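Class I phosphodiesterase PDEB1 (Leishmania major, PDB 2R8Q) belongs to the class I phosphodiesterases, and its all-helical catalytic domain holds a zinc and a magnesium ion beside a pocket occupied by 3-isobutyl-1-methylxanthine. Local coordinates at residues Leu134-Val139 against Arg205-Cys210. Residues are numbered along the deposited sequence; the frame is centred on the assembly and turned at random.
Sequences LVTALV and RALIDC
Thr136 meets Leu207 where the two helices come nearest, with their CA atoms 5.5 Å apart, and the threonine side chain lies against the backbone as well as the side chain of its partner. Thr136 OG1 rests 3.4 Å from Leu207 CG. On the other branch, Thr136 CG2 is 3.7 Å from Leu207 O. The torsion (chi1 -61°) sets CG2 anti to the backbone N and OG1 beside it, where the hydroxyl hydrogen-bonds to Val132 O, one turn back. Threonine suits this place because it is small enough to fit between such closely spaced backbones, its methyl packs on the facing helix, and the bond to Val132 O satisfies its buried hydroxyl.

The remaining packing is apolar. Leu207, with CG anti to its backbone N, reaches past the threonine to bring CD1 within 4.2 Å of Val139 CG2. Cys210, one turn further on, is slim enough to place its CB 3.9 Å from Thr136 CG2.

On a part of helix 197-212 that takes no part in the contact with 134-139, Arg205 NE donates a nearly straight bond (168°) to Asp209 OD1, 2.9 Å away, forming an i to i+4 salt bridge; Asp209 OD2 has a second partner in Arg243. Ile208 and Asp209 pack on Ala165 of the second subunit.

The axes of the two segments approach to 9.6 Å and cross at -50°, as helix-helix packing in the core of the all-helical phosphodiesterase domain; segment 134-139 runs directly into the zinc ligands His140 and Asp141.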
# COMPACT_ATOMS: atom_id res chain seq x y z
N LEU A 134 -19.04 -2.19 11.82
CA LEU A 134 -18.55 -1.55 13.04
C LEU A 134 -17.04 -1.64 13.17
O LEU A 134 -16.39 -0.68 13.60
CB LEU A 134 -19.25 -2.16 14.26
CG LEU A 134 -20.75 -1.85 14.31
CD1 LEU A 134 -21.42 -2.68 15.39
CD2 LEU A 134 -20.95 -0.36 14.57
N VAL A 135 -16.47 -2.79 12.81
CA VAL A 135 -15.03 -2.99 12.86
C VAL A 135 -14.36 -2.06 11.85
O VAL A 135 -13.34 -1.44 12.14
CB VAL A 135 -14.67 -4.46 12.53
CG1 VAL A 135 -13.17 -4.59 12.26
CG2 VAL A 135 -15.08 -5.36 13.69
N THR A 136 -14.95 -1.98 10.66
CA THR A 136 -14.41 -1.14 9.59
C THR A 136 -14.30 0.32 10.01
O THR A 136 -13.36 1.02 9.63
CB THR A 136 -15.27 -1.25 8.32
OG1 THR A 136 -15.26 -2.61 7.87
CG2 THR A 136 -14.73 -0.36 7.21
N ALA A 137 -15.26 0.80 10.79
CA ALA A 137 -15.22 2.18 11.24
C ALA A 137 -13.88 2.51 11.92
O ALA A 137 -13.34 3.59 11.73
CB ALA A 137 -16.38 2.45 12.21
N LEU A 138 -13.34 1.57 12.69
CA LEU A 138 -12.09 1.80 13.40
C LEU A 138 -10.84 1.85 12.53
O LEU A 138 -9.83 2.43 12.94
CB LEU A 138 -11.92 0.75 14.50
CG LEU A 138 -13.01 0.75 15.58
CD1 LEU A 138 -12.81 -0.42 16.53
CD2 LEU A 138 -12.97 2.07 16.34
N VAL A 139 -10.89 1.26 11.34
CA VAL A 139 -9.72 1.24 10.47
C VAL A 139 -9.85 2.18 9.27
O VAL A 139 -8.88 2.37 8.55
CB VAL A 139 -9.46 -0.17 9.88
CG1 VAL A 139 -9.38 -1.21 10.99
CG2 VAL A 139 -10.56 -0.53 8.88
N ARG A 205 -13.59 -8.25 1.80
CA ARG A 205 -14.08 -7.50 0.67
C ARG A 205 -15.06 -6.42 1.12
O ARG A 205 -15.06 -5.31 0.58
CB ARG A 205 -14.75 -8.43 -0.35
CG ARG A 205 -15.20 -7.71 -1.62
CD ARG A 205 -14.09 -6.82 -2.16
NE ARG A 205 -14.50 -6.01 -3.30
CZ ARG A 205 -14.47 -6.43 -4.56
NH1 ARG A 205 -14.03 -7.64 -4.85
NH2 ARG A 205 -14.86 -5.62 -5.53
N ALA A 206 -15.88 -6.73 2.12
CA ALA A 206 -16.83 -5.75 2.62
C ALA A 206 -16.11 -4.59 3.30
O ALA A 206 -16.44 -3.42 3.08
CB ALA A 206 -17.79 -6.42 3.61
N LEU A 207 -15.11 -4.90 4.12
CA LEU A 207 -14.35 -3.88 4.82
C LEU A 207 -13.67 -2.96 3.80
O LEU A 207 -13.76 -1.73 3.90
CB LEU A 207 -13.31 -4.53 5.74
CG LEU A 207 -12.35 -3.63 6.53
CD1 LEU A 207 -11.87 -4.37 7.77
CD2 LEU A 207 -11.17 -3.24 5.64
N ILE A 208 -13.01 -3.55 2.81
CA ILE A 208 -12.32 -2.79 1.77
C ILE A 208 -13.29 -1.93 0.96
O ILE A 208 -13.01 -0.76 0.70
CB ILE A 208 -11.51 -3.75 0.86
CG1 ILE A 208 -10.34 -4.32 1.66
CG2 ILE A 208 -11.04 -3.02 -0.40
CD1 ILE A 208 -9.68 -5.55 1.05
N ASP A 209 -14.42 -2.51 0.56
CA ASP A 209 -15.41 -1.75 -0.21
C ASP A 209 -15.87 -0.53 0.58
O ASP A 209 -16.00 0.56 0.03
CB ASP A 209 -16.64 -2.61 -0.53
CG ASP A 209 -16.38 -3.65 -1.59
OD1 ASP A 209 -15.44 -3.47 -2.40
OD2 ASP A 209 -17.13 -4.65 -1.62
N CYS A 210 -16.11 -0.74 1.87
CA CYS A 210 -16.57 0.35 2.72
C CYS A 210 -15.54 1.45 2.89
O CYS A 210 -15.88 2.63 2.82
CB CYS A 210 -16.99 -0.21 4.09
SG CYS A 210 -18.60 -1.03 4.03